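Local coordinates for protein N-methyltransferase (Streptoalloteichus sp. ATCC 53650, PDB 5BSZ) that probably transfers a methyl group from S-adenosylmethionine to the amino nitrogen of a deoxysugar, in the pathway to the antitumour compound kedarcidin, at residues R177-R180 against S185-E188; D98-D103 against A119-T124; G59-H64 against C112-S117. All coordinates share one frame; numbering follows the deposited sequence.

Interaction 1 (R177-R180 against S185-E188); sequences RSHR and SRHE. With THM (thymidine), chain G.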
loop_
_atom_site.group_PDB
_atom_site.type_symbol
_atom_site.label_atom_id
_atom_site.label_comp_id
_atom_site.label_asym_id
_atom_site.label_seq_id
_atom_site.Cartn_x
_atom_site.Cartn_y
_atom_site.Cartn_z
ATOM N N ARG A 177 10.110 7.331 -12.130
ATOM C CA ARG A 177 11.338 7.881 -11.592
ATOM C C ARG A 177 12.421 6.856 -11.838
ATOM O O ARG A 177 12.124 5.654 -11.790
ATOM C CB ARG A 177 11.205 8.016 -10.114
ATOM C CG ARG A 177 12.346 8.746 -9.498
ATOM C CD ARG A 177 12.232 8.627 -8.021
ATOM N NE ARG A 177 13.458 9.136 -7.446
ATOM C CZ ARG A 177 14.344 8.402 -6.792
ATOM N NH1 ARG A 177 15.421 8.994 -6.322
ATOM N NH2 ARG A 177 14.169 7.104 -6.588
ATOM N N SER A 178 13.653 7.295 -12.107
ATOM C CA SER A 178 14.767 6.343 -12.261
ATOM C C SER A 178 16.003 6.821 -11.503
ATOM O O SER A 178 16.176 8.014 -11.294
ATOM C CB SER A 178 15.031 6.051 -13.737
ATOM O OG SER A 178 15.805 7.070 -14.366
ATOM N N HIS A 179 16.829 5.897 -11.042
ATOM C CA HIS A 179 18.095 6.235 -10.427
ATOM C C HIS A 179 19.097 5.113 -10.628
ATOM O O HIS A 179 18.755 3.950 -10.908
ATOM C CB HIS A 179 17.982 6.561 -8.937
ATOM C CG HIS A 179 17.697 5.397 -8.042
ATOM N ND1 HIS A 179 16.427 4.874 -7.882
ATOM C CD2 HIS A 179 18.494 4.723 -7.187
ATOM C CE1 HIS A 179 16.482 3.886 -7.023
ATOM N NE2 HIS A 179 17.729 3.738 -6.625
ATOM N N ARG A 180 20.347 5.488 -10.433
ATOM C CA ARG A 180 21.469 4.636 -10.736
ATOM C C ARG A 180 21.859 3.941 -9.455
ATOM O O ARG A 180 21.881 4.551 -8.375
ATOM C CB ARG A 180 22.573 5.570 -11.254
ATOM C CG ARG A 180 23.907 4.913 -11.536
ATOM C CD ARG A 180 25.024 5.984 -11.529
ATOM N NE ARG A 180 24.750 7.151 -12.377
ATOM C CZ ARG A 180 25.101 7.281 -13.656
ATOM N NH1 ARG A 180 24.810 8.391 -14.308
ATOM N NH2 ARG A 180 25.766 6.300 -14.267
ATOM N N SER A 185 20.453 0.765 -13.708
ATOM C CA SER A 185 19.441 1.815 -13.530
ATOM C C SER A 185 18.157 1.133 -13.000
ATOM O O SER A 185 17.785 0.047 -13.430
ATOM C CB SER A 185 19.190 2.592 -14.804
ATOM O OG SER A 185 18.790 1.769 -15.910
ATOM N N ARG A 186 17.591 1.713 -11.956
ATOM C CA ARG A 186 16.402 1.225 -11.312
ATOM C C ARG A 186 15.248 2.137 -11.600
ATOM O O ARG A 186 15.294 3.356 -11.354
ATOM C CB ARG A 186 16.625 1.122 -9.810
ATOM C CG ARG A 186 15.415 0.632 -9.041
ATOM C CD ARG A 186 15.859 0.013 -7.720
ATOM N NE ARG A 186 16.544 -1.272 -7.910
ATOM C CZ ARG A 186 17.030 -2.005 -6.934
ATOM N NH1 ARG A 186 16.918 -1.590 -5.680
ATOM N NH2 ARG A 186 17.538 -3.189 -7.183
ATOM N N HIS A 187 14.212 1.544 -12.163
ATOM C CA HIS A 187 13.071 2.284 -12.704
ATOM C C HIS A 187 11.806 2.025 -11.891
ATOM O O HIS A 187 11.354 0.874 -11.727
ATOM C CB HIS A 187 12.862 1.876 -14.194
ATOM C CG HIS A 187 14.042 2.226 -15.025
ATOM N ND1 HIS A 187 14.111 3.387 -15.768
ATOM C CD2 HIS A 187 15.241 1.610 -15.168
ATOM C CE1 HIS A 187 15.304 3.470 -16.330
ATOM N NE2 HIS A 187 16.012 2.409 -15.974
ATOM N N GLU A 188 11.242 3.084 -11.320
ATOM C CA GLU A 188 9.969 2.938 -10.583
ATOM C C GLU A 188 8.833 3.572 -11.359
ATOM O O GLU A 188 8.968 4.726 -11.809
ATOM C CB GLU A 188 10.054 3.688 -9.295
ATOM C CG GLU A 188 10.983 3.157 -8.282
ATOM C CD GLU A 188 11.295 4.176 -7.204
ATOM O OE1 GLU A 188 12.044 5.150 -7.479
ATOM O OE2 GLU A 188 10.805 3.971 -6.074
HETATM O "O5'" THM G . 13.114 7.458 -21.115
HETATM C "C5'" THM G . 13.534 8.024 -19.856
HETATM C "C4'" THM G . 14.818 7.363 -19.345
HETATM O "O4'" THM G . 15.776 7.776 -20.322
HETATM C "C3'" THM G . 15.368 7.841 -17.971
HETATM O "O3'" THM G . 15.538 6.749 -17.042
HETATM C "C2'" THM G . 16.715 8.551 -18.216
HETATM C "C1'" THM G . 16.997 8.137 -19.670
HETATM N N1 THM G . 17.764 8.999 -20.585
HETATM C C2 THM G . 19.144 8.842 -20.353
HETATM O O2 THM G . 19.448 8.097 -19.411
HETATM N N3 THM G . 20.080 9.467 -21.063
HETATM C C4 THM G . 19.744 10.251 -22.087
HETATM O O4 THM G . 20.646 10.830 -22.779
HETATM C C5 THM G . 18.303 10.411 -22.366
HETATM C C5M THM G . 17.999 11.326 -23.524
HETATM C C6 THM G . 17.339 9.752 -21.611
HETATM O O HOH W 1 14.141 5.033 -9.054
#
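Arg-177 and Glu-188 meet twice, through backbone and through side chain. Their side chains run alongside each other and point the same way. NH2 of Arg-177 donates to OE1 of Glu-188 at 3.0 Å in a salt bridge. The carboxylate oxygen lies in the guanidinium plane and is met on its syn side, while the two flat groups stand 75° apart. The arginine reaches this point with CG anti to the backbone N (chi1 -172°) and its chain extended as far as NE. Shortening Arg-177 to an alanine removes the guanidinium; Glu-188 OE1 would probably lose its salt-bridge partner and be freer to turn. A water lies 2.6 Å from OE1 of Glu-188, and the same water is 2.6 Å from ND1 of His-179, in the plane of its ring. CB of Arg-186 packs over a face of the His-179 ring in a CH-pi contact, 4.3 Å from the centroid.

These residues share one face of a beta hairpin made by strands 171-181 and 184-195. Arg-177 with Glu-188 and His-179 with Arg-186 are antiparallel hydrogen-bonded pairs of this part of it. N of Arg-186 gives a nearly straight bond to O of His-179 at 2.7 Å.

The other face lends Ser-178 and His-187 to the thymidine pocket. OG of Ser-178 is hydrogen-bonded to O3' of thymidine at 2.7 Å. The ring of His-187, across from Ser-178 in a non-hydrogen-bonded pair, turns an edge to the same O3', with CE1 at 3.4 Å. NE2 of His-187 is hydrogen-bonded to OG of Ser-185 at 2.9 Å, which helps fix the turn of the ring. Trp-149 bonds that serine. On the first face, Asp-13 of the third subunit binds both His-179 and Arg-186, and Arg-186 also pairs with Asp-207.

Interaction 2 (D98-D103 against A119-T124); sequences DMFDFD and AYAADT. With SAH (S-adenosyl-L-homocysteine), chain B.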
loop_
_atom_site.group_PDB
_atom_site.type_symbol
_atom_site.label_atom_id
_atom_site.label_comp_id
_atom_site.label_asym_id
_atom_site.label_seq_id
_atom_site.Cartn_x
_atom_site.Cartn_y
_atom_site.Cartn_z
ATOM N N ASP A 98 12.516 -17.409 -23.742
ATOM C CA ASP A 98 13.516 -16.644 -23.030
ATOM C C ASP A 98 14.599 -16.185 -24.006
ATOM O O ASP A 98 15.315 -16.991 -24.633
ATOM C CB ASP A 98 14.105 -17.501 -21.921
ATOM C CG ASP A 98 15.105 -16.750 -21.066
ATOM O OD1 ASP A 98 15.344 -15.515 -21.254
ATOM O OD2 ASP A 98 15.744 -17.490 -20.295
ATOM N N MET A 99 14.719 -14.869 -24.102
ATOM C CA MET A 99 15.676 -14.233 -25.025
ATOM C C MET A 99 17.086 -14.686 -24.738
ATOM O O MET A 99 17.951 -14.598 -25.608
ATOM C CB MET A 99 15.603 -12.678 -24.938
ATOM C CG MET A 99 15.887 -12.099 -23.567
ATOM S SD MET A 99 15.590 -10.298 -23.267
ATOM C CE MET A 99 16.650 -9.873 -24.585
ATOM N N PHE A 100 17.345 -15.125 -23.511
ATOM C CA PHE A 100 18.681 -15.522 -23.108
ATOM C C PHE A 100 19.112 -16.875 -23.626
ATOM O O PHE A 100 20.311 -17.148 -23.670
ATOM C CB PHE A 100 18.858 -15.455 -21.584
ATOM C CG PHE A 100 18.665 -14.073 -21.094
ATOM C CD1 PHE A 100 19.486 -13.072 -21.573
ATOM C CD2 PHE A 100 17.590 -13.754 -20.304
ATOM C CE1 PHE A 100 19.249 -11.777 -21.217
ATOM C CE2 PHE A 100 17.363 -12.443 -19.938
ATOM C CZ PHE A 100 18.194 -11.471 -20.392
ATOM N N ASP A 101 18.148 -17.727 -23.940
ATOM C CA ASP A 101 18.465 -19.039 -24.489
ATOM C C ASP A 101 17.189 -19.603 -25.129
ATOM O O ASP A 101 16.245 -20.017 -24.425
ATOM C CB ASP A 101 19.001 -19.919 -23.367
ATOM C CG ASP A 101 19.436 -21.294 -23.881
ATOM O OD1 ASP A 101 18.962 -22.309 -23.359
ATOM O OD2 ASP A 101 20.103 -21.318 -24.920
ATOM N N PHE A 102 17.062 -19.391 -26.431
ATOM C CA PHE A 102 15.894 -19.839 -27.187
ATOM C C PHE A 102 16.448 -20.415 -28.524
ATOM O O PHE A 102 17.591 -20.146 -28.927
ATOM C CB PHE A 102 14.882 -18.698 -27.432
ATOM C CG PHE A 102 15.375 -17.617 -28.354
ATOM C CD1 PHE A 102 16.104 -16.535 -27.881
ATOM C CD2 PHE A 102 15.101 -17.673 -29.721
ATOM C CE1 PHE A 102 16.606 -15.571 -28.741
ATOM C CE2 PHE A 102 15.589 -16.713 -30.578
ATOM C CZ PHE A 102 16.337 -15.647 -30.094
ATOM N N ASP A 103 15.620 -21.191 -29.197
ATOM C CA ASP A 103 15.989 -21.804 -30.491
ATOM C C ASP A 103 14.675 -22.133 -31.176
ATOM O O ASP A 103 13.854 -22.873 -30.667
ATOM C CB ASP A 103 16.823 -23.060 -30.241
ATOM C CG ASP A 103 18.284 -22.728 -30.051
ATOM O OD1 ASP A 103 18.908 -22.269 -31.038
ATOM O OD2 ASP A 103 18.799 -22.887 -28.912
ATOM N N ALA A 119 19.046 -5.210 -22.069
ATOM C CA ALA A 119 19.682 -4.840 -20.789
ATOM C C ALA A 119 18.893 -5.361 -19.623
ATOM O O ALA A 119 19.266 -5.195 -18.473
ATOM C CB ALA A 119 19.816 -3.318 -20.715
ATOM N N TYR A 120 17.884 -6.187 -19.859
ATOM C CA TYR A 120 17.536 -7.179 -18.856
ATOM C C TYR A 120 18.671 -8.149 -18.508
ATOM O O TYR A 120 18.663 -8.727 -17.434
ATOM C CB TYR A 120 16.299 -7.988 -19.300
ATOM C CG TYR A 120 14.955 -7.287 -19.215
ATOM C CD1 TYR A 120 14.021 -7.634 -18.234
ATOM C CD2 TYR A 120 14.620 -6.282 -20.057
ATOM C CE1 TYR A 120 12.779 -7.024 -18.166
ATOM C CE2 TYR A 120 13.399 -5.640 -19.983
ATOM C CZ TYR A 120 12.492 -5.997 -19.033
ATOM O OH TYR A 120 11.295 -5.346 -19.026
ATOM N N ALA A 121 19.653 -8.309 -19.398
ATOM C CA ALA A 121 20.824 -9.087 -19.061
ATOM C C ALA A 121 21.457 -8.479 -17.827
ATOM O O ALA A 121 21.659 -7.274 -17.788
ATOM C CB ALA A 121 21.818 -9.081 -20.215
ATOM N N ALA A 122 21.830 -9.327 -16.886
ATOM C CA ALA A 122 22.345 -8.837 -15.604
ATOM C C ALA A 122 23.857 -8.578 -15.607
ATOM O O ALA A 122 24.329 -7.807 -14.779
ATOM C CB ALA A 122 21.951 -9.792 -14.502
ATOM N N ASP A 123 24.601 -9.172 -16.543
ATOM C CA ASP A 123 26.075 -9.040 -16.591
ATOM C C ASP A 123 26.533 -9.368 -18.005
ATOM O O ASP A 123 25.723 -9.763 -18.864
ATOM C CB ASP A 123 26.770 -9.954 -15.569
ATOM C CG ASP A 123 26.351 -11.423 -15.722
ATOM O OD1 ASP A 123 26.287 -11.957 -16.857
ATOM O OD2 ASP A 123 26.021 -12.058 -14.705
ATOM N N THR A 124 27.815 -9.137 -18.256
ATOM C CA THR A 124 28.397 -9.301 -19.590
ATOM C C THR A 124 28.258 -10.693 -20.179
ATOM O O THR A 124 28.036 -10.861 -21.392
ATOM C CB THR A 124 29.888 -8.893 -19.528
ATOM O OG1 THR A 124 29.947 -7.540 -19.071
ATOM C CG2 THR A 124 30.491 -8.932 -20.893
HETATM N N SAH B . 10.884 -4.365 -27.697
HETATM C CA SAH B . 9.564 -3.935 -27.101
HETATM C CB SAH B . 9.362 -4.352 -25.628
HETATM C CG SAH B . 9.495 -3.366 -24.493
HETATM S SD SAH B . 9.208 -3.930 -22.850
HETATM C C SAH B . 9.450 -2.476 -27.430
HETATM O O SAH B . 10.361 -1.799 -27.890
HETATM O OXT SAH B . 8.372 -1.966 -27.383
HETATM C "C5'" SAH B . 10.390 -5.219 -22.558
HETATM C "C4'" SAH B . 9.770 -6.580 -22.927
HETATM O "O4'" SAH B . 10.736 -7.635 -22.761
HETATM C "C3'" SAH B . 8.614 -6.980 -22.016
HETATM O "O3'" SAH B . 7.479 -7.207 -22.847
HETATM C "C2'" SAH B . 8.992 -8.283 -21.328
HETATM O "O2'" SAH B . 7.876 -9.201 -21.213
HETATM C "C1'" SAH B . 10.096 -8.782 -22.223
HETATM N N9 SAH B . 11.100 -9.640 -21.565
HETATM C C8 SAH B . 11.661 -9.473 -20.331
HETATM N N7 SAH B . 12.524 -10.480 -20.066
HETATM C C5 SAH B . 12.474 -11.315 -21.137
HETATM C C6 SAH B . 13.126 -12.575 -21.487
HETATM N N6 SAH B . 13.989 -13.065 -20.578
HETATM N N1 SAH B . 12.839 -13.107 -22.697
HETATM C C2 SAH B . 11.946 -12.576 -23.537
HETATM N N3 SAH B . 11.303 -11.418 -23.299
HETATM C C4 SAH B . 11.536 -10.764 -22.136
#
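Phe-100 reaches Tyr-120 and Ala-121 with the outer end of its ring, and the direct contact is van der Waals packing without a hydrogen bond. CE1 of Phe-100 lies 3.9 Å from CB of Ala-121. CZ of Phe-100 approaches CB of Tyr-120 at 4.1 Å. The backbone N of Ala-121 stands at the ring edge, near its plane. Behind the ring, CG of Met-99 sits over the centre of one face. The methionine has its CG between the backbone N and the carbonyl carbon (chi1 59°), which brings that carbon against both the phenyl face and the adenine face, 3.3 Å from N1 of S-adenosylhomocysteine.

The C8 edge of the adenine comes up to one face of the Tyr-120 ring, C8 3.5 Å above the ring plane and offset toward its rim.

Hydrogen bonds serve the other edge of the adenine. N6 donates to OD1 of Asp-98 at 2.9 Å, almost straight. N of Met-99 donates to N1 at 2.9 Å. OD1 also accepts from N of Phe-100, well above the carboxylate plane, which makes an Asx turn inside the type I turn 98-101. This second bond probably helps to hold the carboxylate in position for the ligand.

Helix 124-135 packs against Phe-100, and Gly-1 of the fourth subunit touches the same ring.

Such an acidic side chain and neighbouring backbone N-H reading N6 and N1 are a familiar way of recognising adenine in Rossmann-like methyltransferases. Asp-98 accepts from N6 and N of Met-99 donates to N1, a pairing that fits adenine and is consistent with selection for it, while Met-99 and Tyr-120 pack against it.

Interaction 3 (G59-H64 against C112-S117); sequences GEHLAH and CCLTGS. With SAH (S-adenosyl-L-homocysteine), chain B.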
loop_
_atom_site.group_PDB
_atom_site.type_symbol
_atom_site.label_atom_id
_atom_site.label_comp_id
_atom_site.label_asym_id
_atom_site.label_seq_id
_atom_site.Cartn_x
_atom_site.Cartn_y
_atom_site.Cartn_z
ATOM N N GLY A 59 4.030 -6.208 -29.951
ATOM C CA GLY A 59 4.122 -6.492 -31.376
ATOM C C GLY A 59 3.944 -5.276 -32.278
ATOM O O GLY A 59 3.829 -5.390 -33.507
ATOM N N GLU A 60 3.974 -4.088 -31.685
ATOM C CA GLU A 60 3.754 -2.920 -32.481
ATOM C C GLU A 60 4.852 -2.599 -33.490
ATOM O O GLU A 60 4.543 -2.160 -34.614
ATOM C CB GLU A 60 3.410 -1.733 -31.592
ATOM C CG GLU A 60 3.087 -0.523 -32.426
ATOM C CD GLU A 60 1.610 -0.466 -32.773
ATOM O OE1 GLU A 60 1.201 0.580 -33.315
ATOM O OE2 GLU A 60 0.873 -1.429 -32.467
ATOM N N HIS A 61 6.121 -2.788 -33.129
ATOM C CA HIS A 61 7.160 -2.613 -34.114
ATOM C C HIS A 61 6.952 -3.640 -35.259
ATOM O O HIS A 61 7.141 -3.315 -36.429
ATOM C CB HIS A 61 8.569 -2.808 -33.553
ATOM C CG HIS A 61 9.027 -1.712 -32.628
ATOM N ND1 HIS A 61 9.017 -1.835 -31.254
ATOM C CD2 HIS A 61 9.546 -0.485 -32.890
ATOM C CE1 HIS A 61 9.474 -0.714 -30.715
ATOM N NE2 HIS A 61 9.842 0.105 -31.682
ATOM N N LEU A 62 6.635 -4.880 -34.920
ATOM C CA LEU A 62 6.397 -5.890 -35.967
ATOM C C LEU A 62 5.285 -5.473 -36.954
ATOM O O LEU A 62 5.366 -5.745 -38.163
ATOM C CB LEU A 62 6.080 -7.263 -35.318
ATOM C CG LEU A 62 7.250 -8.088 -34.819
ATOM C CD1 LEU A 62 6.751 -9.290 -34.007
ATOM C CD2 LEU A 62 8.066 -8.486 -36.028
ATOM N N ALA A 63 4.262 -4.802 -36.436
ATOM C CA ALA A 63 3.148 -4.337 -37.262
ATOM C C ALA A 63 3.637 -3.337 -38.293
ATOM O O ALA A 63 3.164 -3.345 -39.433
ATOM C CB ALA A 63 2.017 -3.772 -36.403
ATOM N N HIS A 64 4.628 -2.517 -37.936
ATOM C CA HIS A 64 5.329 -1.745 -38.959
ATOM C C HIS A 64 6.263 -2.523 -39.848
ATOM O O HIS A 64 6.327 -2.317 -41.061
ATOM C CB HIS A 64 6.069 -0.541 -38.356
ATOM C CG HIS A 64 5.143 0.410 -37.657
ATOM N ND1 HIS A 64 4.659 1.545 -38.253
ATOM C CD2 HIS A 64 4.567 0.361 -36.433
ATOM C CE1 HIS A 64 3.860 2.183 -37.415
ATOM N NE2 HIS A 64 3.784 1.479 -36.303
ATOM N N CYS A 112 16.216 -8.424 -34.479
ATOM C CA CYS A 112 16.352 -7.204 -33.690
ATOM C C CYS A 112 15.896 -7.386 -32.251
ATOM O O CYS A 112 15.093 -8.276 -31.907
ATOM C CB CYS A 112 15.667 -6.016 -34.376
ATOM S SG CYS A 112 13.882 -6.203 -34.603
ATOM N N CYS A 113 16.420 -6.520 -31.389
ATOM C CA CYS A 113 15.945 -6.437 -30.018
ATOM C C CYS A 113 15.940 -4.950 -29.647
ATOM O O CYS A 113 17.007 -4.309 -29.647
ATOM C CB CYS A 113 16.921 -7.219 -29.156
ATOM S SG CYS A 113 16.468 -7.275 -27.403
ATOM N N LEU A 114 14.760 -4.412 -29.393
ATOM C CA LEU A 114 14.578 -2.972 -29.433
ATOM C C LEU A 114 14.317 -2.364 -28.050
ATOM O O LEU A 114 13.958 -3.072 -27.117
ATOM C CB LEU A 114 13.426 -2.635 -30.371
ATOM C CG LEU A 114 13.648 -3.071 -31.816
ATOM C CD1 LEU A 114 12.445 -2.710 -32.660
ATOM C CD2 LEU A 114 14.896 -2.434 -32.404
ATOM N N THR A 115 14.441 -1.040 -27.991
ATOM C CA THR A 115 14.173 -0.206 -26.829
ATOM C C THR A 115 14.862 -0.629 -25.548
ATOM O O THR A 115 14.302 -0.548 -24.473
ATOM C CB THR A 115 12.660 -0.030 -26.633
ATOM O OG1 THR A 115 12.074 -1.275 -26.277
ATOM C CG2 THR A 115 12.094 0.305 -27.902
ATOM N N GLY A 116 16.123 -1.006 -25.676
ATOM C CA GLY A 116 16.948 -1.388 -24.569
ATOM C C GLY A 116 16.658 -2.691 -23.893
ATOM O O GLY A 116 17.149 -2.911 -22.782
ATOM N N SER A 117 15.796 -3.517 -24.498
ATOM C CA SER A 117 15.324 -4.736 -23.874
ATOM C C SER A 117 16.450 -5.726 -23.565
ATOM O O SER A 117 16.373 -6.481 -22.588
ATOM C CB SER A 117 14.272 -5.412 -24.748
ATOM O OG SER A 117 13.115 -4.603 -24.803
HETATM N N SAH B . 10.884 -4.365 -27.697
HETATM C CA SAH B . 9.564 -3.935 -27.101
HETATM C CB SAH B . 9.362 -4.352 -25.628
HETATM C CG SAH B . 9.495 -3.366 -24.493
HETATM S SD SAH B . 9.208 -3.930 -22.850
HETATM C C SAH B . 9.450 -2.476 -27.430
HETATM O O SAH B . 10.361 -1.799 -27.890
HETATM O OXT SAH B . 8.372 -1.966 -27.383
HETATM C "C5'" SAH B . 10.390 -5.219 -22.558
HETATM C "C4'" SAH B . 9.770 -6.580 -22.927
HETATM O "O4'" SAH B . 10.736 -7.635 -22.761
HETATM C "C3'" SAH B . 8.614 -6.980 -22.016
HETATM O "O3'" SAH B . 7.479 -7.207 -22.847
HETATM C "C2'" SAH B . 8.992 -8.283 -21.328
HETATM O "O2'" SAH B . 7.876 -9.201 -21.213
HETATM C "C1'" SAH B . 10.096 -8.782 -22.223
HETATM N N9 SAH B . 11.100 -9.640 -21.565
HETATM C C8 SAH B . 11.661 -9.473 -20.331
HETATM N N7 SAH B . 12.524 -10.480 -20.066
HETATM C C5 SAH B . 12.474 -11.315 -21.137
HETATM C C6 SAH B . 13.126 -12.575 -21.487
HETATM N N6 SAH B . 13.989 -13.065 -20.578
HETATM N N1 SAH B . 12.839 -13.107 -22.697
HETATM C C2 SAH B . 11.946 -12.576 -23.537
HETATM N N3 SAH B . 11.303 -11.418 -23.299
HETATM C C4 SAH B . 11.536 -10.764 -22.136
#
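His-61 turns one face of its ring to Leu-114, and this CH-pi contact is the heart of the interaction. CD1 of Leu-114 sits over the ring centre, 3.6 Å from the centroid and 14° off the normal. The two side chains come from opposite directions. Leu-114 has CG anti to its carbonyl carbon (chi1 -61°), and the extended branch carries CD1 out to the histidine. The edge of the imidazole faces the carboxylate carbon of S-adenosylhomocysteine. NE2 of His-61 is hydrogen-bonded to Glu-33, which helps fix the ring.

Thr-115 adds a lighter touch, its CG2 4.0 Å from CE1 of His-61. The modelled place of the ligand oxygen beside this threonine is doubtful, although Thr-115 is a known ligand-binding residue.

The carbonyl of Leu-114 opens a type I' turn, 114-117. It accepts from both N and OG of Ser-117, the hydroxyl at 2.9 Å. The ligand amino N makes only a weak bond to it, at 3.4 Å.

In this Rossmann-like domain, helix 60-65 follows strand 50-54, and the loop 114-117 leaves the end of neighbouring strand 110-113. The contact therefore bridges two elements around the amino-acid end of the cofactor product. Phe-30 meets the His-61 ring edge-to-face, and Val-37 of helix 30-44 packs on Leu-114.

Overall arrangement
Interactions 2 and 3 are buried and belong to the Rossmann-like domain. They handle opposite ends of one S-adenosylhomocysteine: interaction 2 the adenine, interaction 3 the amino-acid part. They touch where CE of Met-99 packs on SG of Cys-113. Strand 110-113 carries part of interaction 3, and the segments of interaction 2 lie in the loops before and after it. Interaction 1 is only partly buried. It lies later in the chain on the long antiparallel sheet, its centre about 20 Å from that of interaction 2. It is held by backbone bonds and one salt bridge, and the same face meets other subunits. The other two contacts lack hydrogen bonds and rest on van der Waals and CH-pi packing. Interaction 1 helps line the thymidine pocket.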